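Local coordinates for Low molecular weight phosphotyrosine phosphatase family protein (Streptococcus pyogenes, PDB 5GOT), which probably removes phosphate from phosphotyrosine in proteins, as a low molecular weight protein tyrosine phosphatase, at residues A[107-112]-A[126-131]. Numbering follows the deposited sequence.
Sequences LFREGG and YQLVRK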
loop_
_atom_site.group_PDB
_atom_site.type_symbol
_atom_site.label_atom_id
_atom_site.label_comp_id
_atom_site.label_asym_id
_atom_site.label_seq_id
_atom_site.Cartn_x
_atom_site.Cartn_y
_atom_site.Cartn_z
ATOM N N LEU A 107 -6.171 6.229 -6.028
ATOM C CA LEU A 107 -6.431 6.461 -4.614
ATOM C C LEU A 107 -6.872 5.154 -3.961
ATOM O O LEU A 107 -7.764 4.471 -4.471
ATOM C CB LEU A 107 -7.505 7.534 -4.439
ATOM C CG LEU A 107 -7.849 7.893 -2.990
ATOM C CD1 LEU A 107 -6.644 8.501 -2.298
ATOM C CD2 LEU A 107 -9.021 8.870 -2.972
ATOM N N PHE A 108 -6.261 4.827 -2.815
ATOM C CA PHE A 108 -6.547 3.558 -2.145
ATOM C C PHE A 108 -8.036 3.353 -1.880
ATOM O O PHE A 108 -8.553 2.246 -2.074
ATOM C CB PHE A 108 -5.764 3.465 -0.829
ATOM C CG PHE A 108 -5.978 2.174 -0.099
ATOM C CD1 PHE A 108 -5.238 1.047 -0.430
ATOM C CD2 PHE A 108 -6.899 2.093 0.945
ATOM C CE1 PHE A 108 -5.426 -0.152 0.244
ATOM C CE2 PHE A 108 -7.089 0.907 1.625
ATOM C CZ PHE A 108 -6.356 -0.225 1.268
ATOM N N ARG A 109 -8.732 4.386 -1.405
ATOM C CA ARG A 109 -10.162 4.289 -1.178
ATOM C C ARG A 109 -10.750 5.691 -1.226
ATOM O O ARG A 109 -10.133 6.647 -0.753
ATOM C CB ARG A 109 -10.486 3.599 0.165
ATOM C CG ARG A 109 -10.186 4.438 1.399
ATOM C CD ARG A 109 -10.516 3.680 2.706
ATOM N NE ARG A 109 -11.924 3.304 2.821
ATOM C CZ ARG A 109 -12.872 4.088 3.334
ATOM N NH1 ARG A 109 -12.568 5.304 3.768
ATOM N NH2 ARG A 109 -14.128 3.663 3.406
ATOM N N GLU A 110 -11.932 5.810 -1.821
ATOM C CA GLU A 110 -12.574 7.112 -1.918
ATOM C C GLU A 110 -12.845 7.672 -0.526
ATOM O O GLU A 110 -13.281 6.952 0.375
ATOM C CB GLU A 110 -13.868 6.991 -2.728
ATOM C CG GLU A 110 -13.585 6.656 -4.194
ATOM C CD GLU A 110 -12.764 7.735 -4.869
ATOM O OE1 GLU A 110 -13.223 8.894 -4.912
ATOM O OE2 GLU A 110 -11.641 7.440 -5.347
ATOM N N GLY A 111 -12.557 8.963 -0.353
ATOM C CA GLY A 111 -12.545 9.578 0.967
ATOM C C GLY A 111 -11.217 9.462 1.700
ATOM O O GLY A 111 -10.772 10.410 2.360
ATOM N N GLY A 112 -10.589 8.295 1.628
ATOM C CA GLY A 112 -9.216 8.121 2.058
ATOM C C GLY A 112 -9.113 7.274 3.315
ATOM O O GLY A 112 -10.103 6.811 3.882
ATOM N N TYR A 126 -6.292 -0.256 10.374
ATOM C CA TYR A 126 -6.310 -1.650 9.961
ATOM C C TYR A 126 -7.647 -2.011 9.334
ATOM O O TYR A 126 -7.692 -2.619 8.260
ATOM C CB TYR A 126 -6.007 -2.565 11.148
ATOM C CG TYR A 126 -6.218 -4.017 10.806
ATOM C CD1 TYR A 126 -5.286 -4.712 10.060
ATOM C CD2 TYR A 126 -7.373 -4.683 11.204
ATOM C CE1 TYR A 126 -5.491 -6.032 9.715
ATOM C CE2 TYR A 126 -7.578 -6.010 10.866
ATOM C CZ TYR A 126 -6.633 -6.672 10.120
ATOM O OH TYR A 126 -6.827 -7.989 9.787
ATOM N N GLN A 127 -8.753 -1.640 9.988
ATOM C CA GLN A 127 -10.067 -2.013 9.464
ATOM C C GLN A 127 -10.293 -1.426 8.075
ATOM O O GLN A 127 -10.837 -2.098 7.192
ATOM C CB GLN A 127 -11.179 -1.565 10.417
ATOM C CG GLN A 127 -11.116 -2.160 11.829
ATOM C CD GLN A 127 -11.194 -3.685 11.842
ATOM O OE1 GLN A 127 -11.705 -4.311 10.907
ATOM N NE2 GLN A 127 -10.687 -4.290 12.911
ATOM N N LEU A 128 -9.879 -0.175 7.857
ATOM C CA LEU A 128 -10.078 0.444 6.543
ATOM C C LEU A 128 -9.123 -0.113 5.497
ATOM O O LEU A 128 -9.485 -0.219 4.315
ATOM C CB LEU A 128 -9.925 1.957 6.658
ATOM C CG LEU A 128 -11.040 2.525 7.526
ATOM C CD1 LEU A 128 -10.774 3.967 7.899
ATOM C CD2 LEU A 128 -12.369 2.380 6.796
ATOM N N VAL A 129 -7.895 -0.445 5.899
ATOM C CA VAL A 129 -6.942 -1.033 4.963
ATOM C C VAL A 129 -7.391 -2.429 4.575
ATOM O O VAL A 129 -7.293 -2.840 3.414
ATOM C CB VAL A 129 -5.543 -1.048 5.600
ATOM C CG1 VAL A 129 -4.623 -2.025 4.874
ATOM C CG2 VAL A 129 -4.974 0.341 5.590
ATOM N N ARG A 130 -7.894 -3.172 5.557
ATOM C CA ARG A 130 -8.351 -4.536 5.345
ATOM C C ARG A 130 -9.539 -4.577 4.384
ATOM O O ARG A 130 -9.592 -5.431 3.488
ATOM C CB ARG A 130 -8.692 -5.148 6.712
ATOM C CG ARG A 130 -9.452 -6.468 6.707
ATOM C CD ARG A 130 -8.504 -7.580 6.427
ATOM N NE ARG A 130 -9.206 -8.824 6.065
ATOM C CZ ARG A 130 -8.579 -9.959 5.756
ATOM N NH1 ARG A 130 -9.304 -11.023 5.440
ATOM N NH2 ARG A 130 -7.232 -10.012 5.781
ATOM N N LYS A 131 -10.487 -3.643 4.536
ATOM C CA LYS A 131 -11.618 -3.571 3.614
ATOM C C LYS A 131 -11.186 -3.078 2.235
ATOM O O LYS A 131 -11.653 -3.594 1.212
ATOM C CB LYS A 131 -12.711 -2.666 4.192
ATOM C CG LYS A 131 -13.337 -3.198 5.486
ATOM C CD LYS A 131 -14.612 -2.441 5.898
ATOM C CE LYS A 131 -14.328 -1.026 6.410
ATOM N NZ LYS A 131 -15.570 -0.304 6.831
#
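The ring of F108 meets the helix backbone at V129 and L128 with its edge. CZ of F108 lies 3.5 Å from O of V129, and CE2 of F108 lies 3.8 Å from O of L128. Both carbonyl oxygens sit near the plane of the ring, so they face the slightly positive C-H rim rather than the electron-rich faces. CZ of F108 also packs on CA of V129, at 3.8 Å. The CB of V129 points away from the loop, and its CG1 adds only a looser contact, 4.4 Å from CZ of F108. With CG anti to the backbone N (chi1 -179°), the F108 ring is carried toward the helix. This is the buried, tighter part of the contact.

The second part is looser and lies nearer solvent. L128 lays one methyl over the guanidinium of R109. CD2 of L128 stands 3.9 Å from CZ of R109, above the centre of the flat group. A bend at chi3 (-61°) helps turn that face to the methyl. The guanidinium is held on one edge by its own loop: NH1 of R109 donates to O of G112 at 2.9 Å, with an N-H...O angle of 160°. This side-chain bond spans the type II turn from R109 to G112. NZ of exposed K131 is 5.4 Å from NH2 of R109, so any repulsion is probably weak and screened by solvent.

A18 of helix 14-23 touches both F108 and V129, and W136, further along helix 122-140, hydrogen-bonds to O of F108. Backbone hydrogen bonds with G84 tie F108 to the end of strand 81-84. The loop between strand 105-107 and helix 116-119 thus packs on helix 122-140, in the alpha/beta fold of low molecular weight phosphatases, where helices flank a parallel sheet.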